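Local coordinates for ribose ABC transporter, substrate binding protein (Conexibacter woesei, PDB 4KQ9), which probably binds ribose or a related sugar outside the cytoplasmic membrane and delivers it to an ABC importer, at residues S4-V10 with M258-E263; T132-G138 with V191-S197; M220-A226 with M239-Q245. The protein carries 1 engineered substitution. All blocks are in the same frame, centred on the assembly; numbering follows the deposited sequence.

Contact 1: S4-V10 with M258-E263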
ATOM      1  N   SER A   4      18.530  23.158  12.496  1.00 27.36           N
ATOM      2  CA  SER A   4      17.718  22.270  13.340  1.00 30.98           C
ATOM      3  C   SER A   4      16.277  22.212  12.867  1.00 30.01           C
ATOM      4  O   SER A   4      15.722  23.214  12.385  1.00 28.25           O
ATOM      5  CB  SER A   4      17.738  22.790  14.785  1.00 33.96           C
ATOM      6  OG  SER A   4      16.764  22.144  15.577  1.00 37.89           O
ATOM      7  N   ALA A   5      15.667  21.036  13.015  1.00 27.43           N
ATOM      8  CA  ALA A   5      14.275  20.844  12.696  1.00 29.42           C
ATOM      9  C   ALA A   5      13.361  21.159  13.920  1.00 31.07           C
ATOM     10  O   ALA A   5      12.161  21.364  13.744  1.00 27.09           O
ATOM     11  CB  ALA A   5      14.073  19.408  12.208  1.00 29.08           C
ATOM     12  N   ALA A   6      13.948  21.217  15.140  1.00 35.77           N
ATOM     13  CA  ALA A   6      13.195  21.482  16.417  1.00 36.78           C
ATOM     14  C   ALA A   6      12.313  22.693  16.291  1.00 34.35           C
ATOM     15  O   ALA A   6      12.790  23.717  15.883  1.00 36.41           O
ATOM     16  CB  ALA A   6      14.154  21.694  17.577  1.00 37.37           C
ATOM     17  N   GLY A   7      11.024  22.582  16.590  1.00 34.48           N
ATOM     18  CA  GLY A   7      10.099  23.719  16.472  1.00 31.71           C
ATOM     19  C   GLY A   7       9.405  23.922  15.144  1.00 32.88           C
ATOM     20  O   GLY A   7       8.268  24.440  15.087  1.00 29.02           O
ATOM     21  N   LYS A   8      10.033  23.464  14.056  1.00 31.35           N
ATOM     22  CA  LYS A   8       9.425  23.591  12.723  1.00 28.18           C
ATOM     23  C   LYS A   8       8.020  23.019  12.714  1.00 25.87           C
ATOM     24  O   LYS A   8       7.779  21.965  13.326  1.00 22.55           O
ATOM     25  CB  LYS A   8      10.257  22.834  11.667  1.00 31.37           C
ATOM     26  CG  LYS A   8      11.684  23.269  11.531  1.00 32.79           C
ATOM     27  CD  LYS A   8      11.809  24.616  10.868  1.00 35.91           C
ATOM     28  CE  LYS A   8      13.275  25.016  10.914  1.00 39.37           C
ATOM     29  NZ  LYS A   8      13.357  26.422  10.480  1.00 43.56           N
ATOM     30  N   LYS A   9       7.104  23.730  12.045  1.00 24.45           N
ATOM     31  CA  LYS A   9       5.715  23.384  11.951  1.00 24.23           C
ATOM     32  C   LYS A   9       5.522  22.541  10.677  1.00 25.32           C
ATOM     33  O   LYS A   9       5.821  22.968   9.556  1.00 23.54           O
ATOM     34  CB  LYS A   9       4.843  24.630  11.842  1.00 25.60           C
ATOM     35  N   VAL A  10       5.046  21.321  10.861  1.00 24.15           N
ATOM     36  CA  VAL A  10       4.735  20.448   9.754  1.00 20.76           C
ATOM     37  C   VAL A  10       3.359  19.900   9.947  1.00 21.35           C
ATOM     38  O   VAL A  10       2.991  19.537  11.072  1.00 23.02           O
ATOM     39  CB  VAL A  10       5.714  19.294   9.743  1.00 20.59           C
ATOM     40  CG1 VAL A  10       5.282  18.208   8.733  1.00 20.92           C
ATOM     41  CG2 VAL A  10       7.105  19.826   9.472  1.00 22.04           C
HETATM   42  N   MSE A 258      11.459  14.804   5.988  1.00 14.26           N
HETATM   43  CA  MSE A 258      11.149  16.189   6.182  1.00 15.56           C
HETATM   44  C   MSE A 258      12.025  16.819   7.217  1.00 16.55           C
HETATM   45  O   MSE A 258      12.560  17.905   6.965  1.00 16.63           O
HETATM   46  CB  MSE A 258       9.694  16.369   6.583  1.00 17.80           C
HETATM   47  CG  MSE A 258       9.291  17.817   6.828  1.00 19.60           C
HETATM   48 SE   MSE A 258       9.246  18.785   5.095  0.80 29.49          SE
HETATM   49  CE  MSE A 258       7.572  18.104   4.440  1.00 21.58           C
ATOM     50  N   ALA A 259      12.214  16.200   8.377  1.00 15.08           N
ATOM     51  CA  ALA A 259      13.069  16.845   9.404  1.00 16.72           C
ATOM     52  C   ALA A 259      14.546  16.988   8.963  1.00 17.02           C
ATOM     53  O   ALA A 259      15.170  18.042   9.200  1.00 15.79           O
ATOM     54  CB  ALA A 259      12.952  16.156  10.739  1.00 16.68           C
ATOM     55  N   ASP A 260      15.083  16.017   8.231  1.00 17.69           N
ATOM     56  CA  ASP A 260      16.437  16.144   7.752  1.00 17.86           C
ATOM     57  C   ASP A 260      16.529  17.292   6.736  1.00 19.13           C
ATOM     58  O   ASP A 260      17.537  18.029   6.724  1.00 19.89           O
ATOM     59  CB  ASP A 260      16.983  14.880   7.081  1.00 17.62           C
ATOM     60  CG  ASP A 260      17.273  13.733   8.052  1.00 22.65           C
ATOM     61  OD1 ASP A 260      17.354  13.937   9.286  1.00 22.70           O
ATOM     62  OD2 ASP A 260      17.433  12.584   7.558  1.00 22.79           O
ATOM     63  N   TYR A 261      15.559  17.400   5.833  1.00 18.44           N
ATOM     64  CA  TYR A 261      15.553  18.518   4.888  1.00 18.00           C
ATOM     65  C   TYR A 261      15.451  19.888   5.615  1.00 19.95           C
ATOM     66  O   TYR A 261      16.204  20.843   5.269  1.00 20.73           O
ATOM     67  CB  TYR A 261      14.425  18.403   3.909  1.00 16.36           C
ATOM     68  CG  TYR A 261      14.289  19.540   2.951  1.00 17.59           C
ATOM     69  CD1 TYR A 261      15.221  19.717   1.984  1.00 19.23           C
ATOM     70  CD2 TYR A 261      13.180  20.420   2.976  1.00 20.49           C
ATOM     71  CE1 TYR A 261      15.138  20.740   1.082  1.00 20.83           C
ATOM     72  CE2 TYR A 261      13.096  21.484   2.078  1.00 23.78           C
ATOM     73  CZ  TYR A 261      14.092  21.608   1.118  1.00 24.71           C
ATOM     74  OH  TYR A 261      14.076  22.558   0.117  1.00 32.14           O
ATOM     75  N   LEU A 262      14.544  20.005   6.573  1.00 18.56           N
ATOM     76  CA  LEU A 262      14.425  21.276   7.336  1.00 22.39           C
ATOM     77  C   LEU A 262      15.706  21.607   8.132  1.00 24.26           C
ATOM     78  O   LEU A 262      16.044  22.772   8.322  1.00 23.33           O
ATOM     79  CB  LEU A 262      13.231  21.273   8.220  1.00 24.34           C
ATOM     80  CG  LEU A 262      11.863  21.223   7.547  1.00 27.80           C
ATOM     81  CD1 LEU A 262      10.797  21.128   8.639  1.00 25.82           C
ATOM     82  CD2 LEU A 262      11.557  22.368   6.601  1.00 29.68           C
ATOM     83  N   GLU A 263      16.474  20.597   8.491  1.00 24.06           N
ATOM     84  CA  GLU A 263      17.673  20.785   9.272  1.00 26.19           C
ATOM     85  C   GLU A 263      18.908  21.152   8.428  1.00 23.17           C
ATOM     86  O   GLU A 263      19.733  21.942   8.860  1.00 24.38           O
ATOM     87  CB  GLU A 263      17.895  19.480  10.017  1.00 28.37           C
ATOM     88  CG  GLU A 263      19.162  19.360  10.794  1.00 34.42           C
ATOM     89  CD  GLU A 263      19.170  18.069  11.606  1.00 37.54           C
ATOM     90  OE1 GLU A 263      18.176  17.787  12.357  1.00 37.31           O
ATOM     91  OE2 GLU A 263      20.161  17.340  11.462  1.00 38.56           O
TER
HETATM   92  O   HOH W   1      17.296  24.763   9.763  1.00 29.44           O
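In the N-terminal lobe of this type I periplasmic-binding-protein fold, the approach to the first strand of the six-stranded parallel sheet packs against the C-terminal end of helix 247-264. Residues 4-10 bring the chain into strand 9-15, with Ala5 to Lys8 forming a type II beta turn closed by Lys8 N to Ala5 O at 3.0 Å; Gly7 occupies the turn position with positive phi. Just before it, Ser4 OG accepts a hydrogen bond from Ala6 N (3.0 Å), an ST turn.

The interface itself is almost wholly apolar. Ala5 points its methyl at the helix, with CB 3.7 Å from Ala259 CB and 3.5 Å from Ala259 O, a closeness that two small residues permit. Leu262 fills the space further along: its CD1 meets Lys8 CB at 3.5 Å and Val10 CG2 at 4.0 Å, so the lysine contributes the aliphatic base of its side chain. Val10 also touches the selenomethionine Met258, and both rest on Ile68 of strand 66-69, tying the helix to the sheet. On the outer side, Asp260 and Glu263 form salt bridges with Arg36. Water 1 spans the remaining polar gap, donating to Leu262 O at 2.8 Å and accepting a weak hydrogen bond from Ser4 N at 3.4 Å.

Contact 2: T132-G138 with V191-S197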
ATOM      1  N   THR A 132      -1.331 -23.468 -13.193  1.00 25.44           N
ATOM      2  CA  THR A 132      -1.751 -22.253 -13.893  1.00 21.02           C
ATOM      3  C   THR A 132      -2.212 -21.259 -12.802  1.00 18.65           C
ATOM      4  O   THR A 132      -2.431 -21.647 -11.674  1.00 20.48           O
ATOM      5  CB  THR A 132      -3.007 -22.483 -14.734  1.00 20.19           C
ATOM      6  OG1 THR A 132      -3.988 -23.087 -13.908  1.00 20.54           O
ATOM      7  CG2 THR A 132      -2.793 -23.375 -16.003  1.00 22.18           C
ATOM      8  N   VAL A 133      -2.428 -20.016 -13.186  1.00 17.81           N
ATOM      9  CA  VAL A 133      -2.790 -18.941 -12.230  1.00 15.60           C
ATOM     10  C   VAL A 133      -3.907 -18.085 -12.835  1.00 13.91           C
ATOM     11  O   VAL A 133      -4.000 -17.940 -14.062  1.00 14.33           O
ATOM     12  CB  VAL A 133      -1.577 -18.077 -11.897  1.00 17.17           C
ATOM     13  CG1 VAL A 133      -1.097 -17.331 -13.131  1.00 17.40           C
ATOM     14  CG2 VAL A 133      -1.916 -17.020 -10.828  1.00 19.06           C
ATOM     15  N   ALA A 134      -4.744 -17.502 -11.979  1.00 12.69           N
ATOM     16  CA  ALA A 134      -5.657 -16.480 -12.352  1.00 12.05           C
ATOM     17  C   ALA A 134      -5.415 -15.249 -11.500  1.00 12.23           C
ATOM     18  O   ALA A 134      -4.874 -15.317 -10.374  1.00 12.49           O
ATOM     19  CB  ALA A 134      -7.093 -16.941 -12.160  1.00 13.31           C
HETATM   20  N   MSE A 135      -5.812 -14.126 -12.070  1.00 12.21           N
HETATM   21  CA  MSE A 135      -5.585 -12.826 -11.440  1.00 13.48           C
HETATM   22  C   MSE A 135      -6.895 -12.162 -11.276  1.00 12.05           C
HETATM   23  O   MSE A 135      -7.657 -12.014 -12.257  1.00 13.51           O
HETATM   24  CB  MSE A 135      -4.598 -12.012 -12.321  1.00 14.81           C
HETATM   25  CG  MSE A 135      -3.227 -12.645 -12.298  1.00 18.07           C
HETATM   26 SE   MSE A 135      -1.981 -11.517 -13.407  0.80 28.60          SE
HETATM   27  CE  MSE A 135      -2.045  -9.803 -12.372  1.00 24.09           C
ATOM     28  N   VAL A 136      -7.170 -11.756 -10.050  1.00 10.95           N
ATOM     29  CA  VAL A 136      -8.345 -10.963  -9.703  1.00 11.09           C
ATOM     30  C   VAL A 136      -7.865  -9.593  -9.259  1.00 11.87           C
ATOM     31  O   VAL A 136      -7.482  -9.366  -8.074  1.00 11.60           O
ATOM     32  CB  VAL A 136      -9.218 -11.657  -8.633  1.00 11.00           C
ATOM     33  CG1 VAL A 136     -10.399 -10.764  -8.140  1.00 11.49           C
ATOM     34  CG2 VAL A 136      -9.757 -13.011  -9.146  1.00 11.92           C
ATOM     35  N   ASN A 137      -7.904  -8.678 -10.195  1.00 12.16           N
ATOM     36  CA  ASN A 137      -7.373  -7.346 -10.001  1.00 14.44           C
ATOM     37  C   ASN A 137      -8.469  -6.512  -9.443  1.00 16.65           C
ATOM     38  O   ASN A 137      -9.617  -6.901  -9.564  1.00 20.18           O
ATOM     39  CB  ASN A 137      -6.839  -6.750 -11.299  1.00 16.26           C
ATOM     40  CG  ASN A 137      -5.690  -7.528 -11.915  1.00 17.37           C
ATOM     41  OD1 ASN A 137      -4.507  -7.379 -11.516  1.00 20.47           O
ATOM     42  ND2 ASN A 137      -5.999  -8.310 -12.948  1.00 16.03           N
ATOM     43  N   GLY A 138      -8.141  -5.416  -8.735  1.00 17.67           N
ATOM     44  CA  GLY A 138      -9.151  -4.482  -8.205  1.00 19.04           C
ATOM     45  C   GLY A 138      -9.523  -3.516  -9.371  1.00 20.48           C
ATOM     46  O   GLY A 138      -9.613  -3.950 -10.536  1.00 16.30           O
ATOM     47  N   VAL A 191      -7.309 -24.433 -11.585  1.00 19.36           N
ATOM     48  CA  VAL A 191      -6.315 -23.375 -11.417  1.00 18.30           C
ATOM     49  C   VAL A 191      -5.463 -23.684 -10.174  1.00 16.10           C
ATOM     50  O   VAL A 191      -5.988 -24.101  -9.153  1.00 15.27           O
ATOM     51  CB  VAL A 191      -7.031 -21.991 -11.377  1.00 18.36           C
ATOM     52  CG1 VAL A 191      -7.825 -21.754 -10.093  1.00 17.74           C
ATOM     53  CG2 VAL A 191      -6.072 -20.863 -11.645  1.00 18.58           C
ATOM     54  N   GLY A 192      -4.162 -23.462 -10.232  1.00 17.46           N
ATOM     55  CA  GLY A 192      -3.336 -23.722  -9.049  1.00 18.65           C
ATOM     56  C   GLY A 192      -3.179 -22.591  -8.063  1.00 16.04           C
ATOM     57  O   GLY A 192      -2.853 -22.817  -6.928  1.00 17.09           O
ATOM     58  N   ALA A 193      -3.348 -21.368  -8.514  1.00 14.57           N
ATOM     59  CA  ALA A 193      -3.163 -20.214  -7.658  1.00 13.16           C
ATOM     60  C   ALA A 193      -4.060 -19.079  -8.146  1.00 11.31           C
ATOM     61  O   ALA A 193      -4.358 -18.977  -9.323  1.00 11.30           O
ATOM     62  CB  ALA A 193      -1.690 -19.738  -7.690  1.00 13.11           C
ATOM     63  N   ILE A 194      -4.436 -18.202  -7.231  1.00 10.62           N
ATOM     64  CA  ILE A 194      -5.165 -16.985  -7.578  1.00 10.46           C
ATOM     65  C   ILE A 194      -4.512 -15.793  -6.873  1.00 10.39           C
ATOM     66  O   ILE A 194      -4.276 -15.786  -5.640  1.00 10.60           O
ATOM     67  CB  ILE A 194      -6.698 -17.083  -7.246  1.00 10.93           C
ATOM     68  CG1 ILE A 194      -7.274 -18.348  -7.867  1.00 10.73           C
ATOM     69  CG2 ILE A 194      -7.438 -15.837  -7.754  1.00 10.30           C
ATOM     70  CD1 ILE A 194      -8.732 -18.643  -7.539  1.00 12.06           C
ATOM     71  N   TYR A 195      -4.098 -14.827  -7.704  1.00 11.63           N
ATOM     72  CA  TYR A 195      -3.461 -13.596  -7.295  1.00 11.14           C
ATOM     73  C   TYR A 195      -4.618 -12.568  -7.097  1.00 11.24           C
ATOM     74  O   TYR A 195      -5.412 -12.422  -8.003  1.00 10.54           O
ATOM     75  CB  TYR A 195      -2.598 -13.139  -8.461  1.00 14.37           C
ATOM     76  CG  TYR A 195      -1.894 -11.837  -8.282  1.00 15.68           C
ATOM     77  CD1 TYR A 195      -2.546 -10.618  -8.366  1.00 18.53           C
ATOM     78  CD2 TYR A 195      -0.539 -11.849  -8.071  1.00 19.57           C
ATOM     79  CE1 TYR A 195      -1.820  -9.434  -8.194  1.00 21.05           C
ATOM     80  CE2 TYR A 195       0.174 -10.710  -7.941  1.00 20.64           C
ATOM     81  CZ  TYR A 195      -0.457  -9.523  -7.939  1.00 22.34           C
ATOM     82  OH  TYR A 195       0.383  -8.442  -7.724  1.00 29.77           O
ATOM     83  N   TYR A 196      -4.687 -11.876  -5.965  1.00  9.95           N
ATOM     84  CA  TYR A 196      -5.645 -10.802  -5.688  1.00 10.59           C
ATOM     85  C   TYR A 196      -4.860  -9.491  -5.451  1.00 12.42           C
ATOM     86  O   TYR A 196      -3.802  -9.498  -4.807  1.00 11.94           O
ATOM     87  CB  TYR A 196      -6.476 -11.147  -4.429  1.00  9.66           C
ATOM     88  CG  TYR A 196      -7.322 -12.353  -4.595  1.00  9.60           C
ATOM     89  CD1 TYR A 196      -6.787 -13.647  -4.441  1.00  9.04           C
ATOM     90  CD2 TYR A 196      -8.669 -12.237  -4.986  1.00  9.69           C
ATOM     91  CE1 TYR A 196      -7.596 -14.759  -4.635  1.00 10.28           C
ATOM     92  CE2 TYR A 196      -9.501 -13.350  -5.149  1.00 10.22           C
ATOM     93  CZ  TYR A 196      -8.965 -14.613  -5.005  1.00 10.11           C
ATOM     94  OH  TYR A 196      -9.670 -15.738  -5.181  1.00 11.84           O
ATOM     95  N   SER A 197      -5.317  -8.366  -6.015  1.00 11.86           N
ATOM     96  CA  SER A 197      -4.648  -7.091  -5.817  1.00 12.61           C
ATOM     97  C   SER A 197      -4.518  -6.784  -4.335  1.00 13.08           C
ATOM     98  O   SER A 197      -3.521  -6.177  -3.905  1.00 13.73           O
ATOM     99  CB  SER A 197      -5.485  -5.943  -6.450  1.00 13.19           C
ATOM    100  OG  SER A 197      -5.474  -6.085  -7.856  1.00 15.81           O
TER
HETATM  101  O   HOH W   2      -3.278  -6.111  -9.534  1.00 18.56           O
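Strands 132-136 and 193-196 are parallel neighbours in the parallel sheet of the C-terminal lobe, within the Rossmann-like alpha/beta architecture of type I periplasmic binding proteins. Their backbones are joined by the alternating ladder of a parallel pair: Ala134 N donates to Ala193 O (3.1 Å), Tyr195 N to Ala134 O (2.8 Å), Val136 N to Tyr195 O (2.8 Å) and Ser197 N to Val136 O (3.2 Å). At the start, Thr132 O accepts twice, from Gly192 N at 2.9 Å and weakly from Ala193 N at 3.3 Å. The intervening residues Val133 and Met135 turn their backbone polar groups to strand 162-167 instead.

Past the last backbone bond, side chains take over. Ser197 OG accepts from Gly138 N (2.9 Å) and donates to water 2, which in turn donates to Asn137 OD1; Asn137 ND2 is satisfied by Val167 O. The tyrosine hydroxyls are also engaged, Tyr195 OH with Gln148 and Tyr196 OH with Thr181, while Lys119 makes a cation-pi contact with Tyr195 and bonds Tyr196 O.

Ala134, Val136, Ile194 and Tyr196 share one face, where helix 174-187 packs on them and Val136 CG2 meets Ile194 CG2 at 3.9 Å. On the other, selenomethionine Met135 makes a Met-aromatic contact, its SE 5.4 Å from the centroid of the Tyr195 ring and its CE over one ring face.

Contact 3: M220-A226 with M239-Q245. Engineered in segment 220-226: Met220 (natural residue Val).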
HETATM    1  N   MSE A 220      -3.388 -21.901  -4.211  1.00 17.11           N
HETATM    2  CA  MSE A 220      -2.617 -20.898  -3.450  1.00 17.93           C
HETATM    3  C   MSE A 220      -3.210 -19.507  -3.657  1.00 15.84           C
HETATM    4  O   MSE A 220      -3.277 -19.012  -4.771  1.00 15.02           O
HETATM    5  CB  MSE A 220      -1.157 -20.828  -3.909  1.00 19.71           C
HETATM    6  CG  MSE A 220      -0.389 -22.077  -3.482  1.00 27.04           C
HETATM    7 SE   MSE A 220       1.500 -21.653  -3.957  0.70 37.26          SE
HETATM    8  CE  MSE A 220       1.241 -21.763  -5.820  1.00 24.61           C
ATOM      9  N   VAL A 221      -3.613 -18.869  -2.586  1.00 14.19           N
ATOM     10  CA  VAL A 221      -4.194 -17.510  -2.654  1.00 11.79           C
ATOM     11  C   VAL A 221      -3.223 -16.493  -2.046  1.00 11.50           C
ATOM     12  O   VAL A 221      -2.737 -16.729  -0.936  1.00 10.77           O
ATOM     13  CB  VAL A 221      -5.466 -17.510  -1.806  1.00 11.79           C
ATOM     14  CG1 VAL A 221      -5.967 -16.126  -1.575  1.00 11.79           C
ATOM     15  CG2 VAL A 221      -6.509 -18.459  -2.443  1.00 12.59           C
ATOM     16  N   VAL A 222      -2.947 -15.394  -2.766  1.00 11.31           N
ATOM     17  CA  VAL A 222      -2.020 -14.355  -2.359  1.00 11.16           C
ATOM     18  C   VAL A 222      -2.702 -12.977  -2.498  1.00 11.89           C
ATOM     19  O   VAL A 222      -3.475 -12.709  -3.461  1.00 10.68           O
ATOM     20  CB  VAL A 222      -0.675 -14.396  -3.140  1.00 12.34           C
ATOM     21  CG1 VAL A 222      -0.023 -15.822  -3.197  1.00 12.55           C
ATOM     22  CG2 VAL A 222      -0.884 -13.906  -4.540  1.00 14.43           C
ATOM     23  N   GLY A 223      -2.428 -12.123  -1.534  1.00 12.18           N
ATOM     24  CA  GLY A 223      -3.055 -10.773  -1.429  1.00 12.55           C
ATOM     25  C   GLY A 223      -2.044  -9.753  -0.908  1.00 13.79           C
ATOM     26  O   GLY A 223      -0.877 -10.077  -0.801  1.00 13.72           O
ATOM     27  N   THR A 224      -2.469  -8.543  -0.598  1.00 13.92           N
ATOM     28  CA  THR A 224      -1.666  -7.492  -0.075  1.00 14.86           C
ATOM     29  C   THR A 224      -2.498  -6.746   0.990  1.00 15.50           C
ATOM     30  O   THR A 224      -3.653  -6.526   0.808  1.00 16.20           O
ATOM     31  CB  THR A 224      -1.260  -6.495  -1.177  1.00 15.17           C
ATOM     32  OG1 THR A 224      -0.461  -7.149  -2.146  1.00 18.45           O
ATOM     33  CG2 THR A 224      -0.509  -5.363  -0.621  1.00 13.90           C
ATOM     34  N   ASP A 225      -1.819  -6.382   2.049  1.00 15.06           N
ATOM     35  CA  ASP A 225      -2.201  -5.472   3.113  1.00 17.77           C
ATOM     36  C   ASP A 225      -1.833  -6.036   4.480  1.00 15.93           C
ATOM     37  O   ASP A 225      -1.652  -5.316   5.397  1.00 16.54           O
ATOM     38  CB  ASP A 225      -3.691  -5.115   3.143  1.00 18.58           C
ATOM     39  CG  ASP A 225      -4.099  -4.160   2.020  1.00 21.67           C
ATOM     40  OD1 ASP A 225      -3.233  -3.574   1.388  1.00 23.15           O
ATOM     41  OD2 ASP A 225      -5.289  -4.114   1.741  1.00 24.71           O
ATOM     42  N   ALA A 226      -1.771  -7.341   4.574  1.00 13.94           N
ATOM     43  CA  ALA A 226      -1.543  -7.977   5.850  1.00 14.56           C
ATOM     44  C   ALA A 226      -2.548  -7.437   6.862  1.00 16.28           C
ATOM     45  O   ALA A 226      -2.191  -7.085   7.948  1.00 16.14           O
ATOM     46  CB  ALA A 226      -0.130  -7.735   6.333  1.00 15.72           C
HETATM   47  N   MSE A 239      -5.032 -18.943   3.194  1.00 15.52           N
HETATM   48  CA  MSE A 239      -4.291 -18.021   2.291  1.00 16.70           C
HETATM   49  C   MSE A 239      -2.847 -18.392   2.363  1.00 16.96           C
HETATM   50  O   MSE A 239      -2.385 -18.828   3.439  1.00 18.31           O
HETATM   51  CB  MSE A 239      -4.419 -16.596   2.763  1.00 19.34           C
HETATM   52  CG  MSE A 239      -5.752 -16.015   2.320  1.00 25.79           C
HETATM   53 SE   MSE A 239      -5.827 -14.068   2.681  0.80 38.83          SE
HETATM   54  CE  MSE A 239      -4.063 -13.599   2.288  1.00 16.15           C
ATOM     55  N   ALA A 240      -2.096 -18.247   1.276  1.00 14.68           N
ATOM     56  CA  ALA A 240      -0.659 -18.613   1.264  1.00 15.59           C
ATOM     57  C   ALA A 240       0.262 -17.467   1.641  1.00 15.16           C
ATOM     58  O   ALA A 240       1.291 -17.710   2.261  1.00 15.65           O
ATOM     59  CB  ALA A 240      -0.239 -19.162  -0.090  1.00 15.63           C
ATOM     60  N   LEU A 241      -0.032 -16.256   1.164  1.00 12.30           N
ATOM     61  CA  LEU A 241       0.886 -15.113   1.329  1.00 11.72           C
ATOM     62  C   LEU A 241       0.105 -13.822   1.388  1.00 10.73           C
ATOM     63  O   LEU A 241      -0.869 -13.626   0.612  1.00  9.63           O
ATOM     64  CB  LEU A 241       1.829 -15.019   0.142  1.00 12.75           C
ATOM     65  CG  LEU A 241       2.878 -13.898   0.019  1.00 14.41           C
ATOM     66  CD1 LEU A 241       4.040 -14.323   0.857  1.00 16.73           C
ATOM     67  CD2 LEU A 241       3.453 -13.714  -1.403  1.00 16.11           C
ATOM     68  N   THR A 242       0.505 -12.943   2.266  1.00  9.69           N
ATOM     69  CA  THR A 242       0.105 -11.555   2.134  1.00 11.16           C
ATOM     70  C   THR A 242       1.326 -10.654   2.283  1.00 11.27           C
ATOM     71  O   THR A 242       2.392 -11.097   2.786  1.00 11.59           O
ATOM     72  CB  THR A 242      -0.976 -11.216   3.178  1.00 12.12           C
ATOM     73  OG1 THR A 242      -1.488  -9.901   2.948  1.00 12.41           O
ATOM     74  CG2 THR A 242      -0.453 -11.304   4.591  1.00 12.45           C
ATOM     75  N   VAL A 243       1.196  -9.392   1.903  1.00 11.47           N
ATOM     76  CA  VAL A 243       2.322  -8.482   1.955  1.00 11.31           C
ATOM     77  C   VAL A 243       1.916  -7.254   2.781  1.00 11.22           C
ATOM     78  O   VAL A 243       0.875  -6.632   2.493  1.00 11.08           O
ATOM     79  CB  VAL A 243       2.792  -8.076   0.560  1.00 12.16           C
ATOM     80  CG1 VAL A 243       4.072  -7.172   0.608  1.00 12.85           C
ATOM     81  CG2 VAL A 243       3.124  -9.319  -0.234  1.00 14.09           C
ATOM     82  N   SER A 244       2.724  -6.891   3.785  1.00 10.84           N
ATOM     83  CA  SER A 244       2.547  -5.594   4.520  1.00 11.09           C
ATOM     84  C   SER A 244       3.279  -4.450   3.825  1.00 11.19           C
ATOM     85  O   SER A 244       4.415  -4.630   3.367  1.00  9.73           O
ATOM     86  CB  SER A 244       3.059  -5.719   5.910  1.00 12.60           C
ATOM     87  OG  SER A 244       3.089  -4.451   6.497  1.00 12.40           O
ATOM     88  N   GLN A 245       2.597  -3.303   3.705  1.00 10.65           N
ATOM     89  CA  GLN A 245       3.203  -2.097   3.189  1.00 11.95           C
ATOM     90  C   GLN A 245       3.757  -1.249   4.303  1.00 10.90           C
ATOM     91  O   GLN A 245       4.122  -0.141   4.053  1.00 11.69           O
ATOM     92  CB  GLN A 245       2.137  -1.306   2.476  1.00 14.53           C
ATOM     93  CG  GLN A 245       1.662  -1.985   1.214  1.00 17.29           C
ATOM     94  CD  GLN A 245       0.744  -1.041   0.429  1.00 21.23           C
ATOM     95  OE1 GLN A 245      -0.450  -1.290   0.311  1.00 24.33           O
ATOM     96  NE2 GLN A 245       1.286   0.066  -0.039  1.00 21.14           N
TER
HETATM   97  O   HOH W   3      -0.177  -2.942   4.742  1.00 17.37           O
HETATM   98  O   HOH W   4      -1.856  -1.909   2.747  1.00 31.03           O
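The shortest polar link here is Asp225 N to Val243 O, 2.7 Å, followed by Ala240 N to Val221 O at 2.8 Å and Gly223 N to Leu241 O at 3.0 Å. Together they join two chain segments running in broadly the same direction on either side of helix 228-236, a right-handed beta-alpha-beta crossover in the C-terminal lobe of the periplasmic-binding-protein fold. Val221 O also receives a weak bond from Leu241 N (3.5 Å). At the end of the first segment, Ala226 N donates to Thr242 OG1 (3.0 Å), whose hydroxyl is further bonded to Asp199.

Two waters extend the pairing at the far end. Water 3 donates to Asp225 O and accepts from Gln245 N; water 4 donates to both Asp225 OD1 and Gln245 OE1, bridging two acceptors. Gln245 also bonds Ser110 through NE2 and a bound glycerol, probably from the crystallisation liquor, through OE1. Thr224 OG1 is held by Lys119.

Packing surrounds this polar core. Val221 CG1 lies 3.9 Å from CG of the selenomethionine Met239, which rests on helix 228-236, whereas Val222 and Leu241 pack together, with Tyr122 of helix 112-126 against the leucine. The engineered selenomethionine Met220 sends its side-chain end away, leaving its CB 4.3 Å from Ala240 CB. At the opposite end, Ala226 CB touches Ser244 CB at 3.8 Å.

Contacts 2 and 3 belong to one lobe, their centres 12 Å apart, and meet directly: strands 193-196 and 220-222 are sheet neighbours, with probable hydrogen bonds from Ile194 N to Met220 O (2.8 Å) and Tyr196 N to Val222 O (2.9 Å). Lys119 reaches both, through the Tyr195 ring and Tyr196 O in contact 2 and Thr224 in contact 3. Contact 1 lies in the other lobe, its centre 44 Å from that of contact 2 and 36 Å from that of contact 3; the nearest atoms of contacts 1 and 3 are about 17 Å apart. Strand 241-244 leads straight into helix 247-264, connecting them. Gln245 at this passage binds glycerol, consistent with a pocket between the lobes.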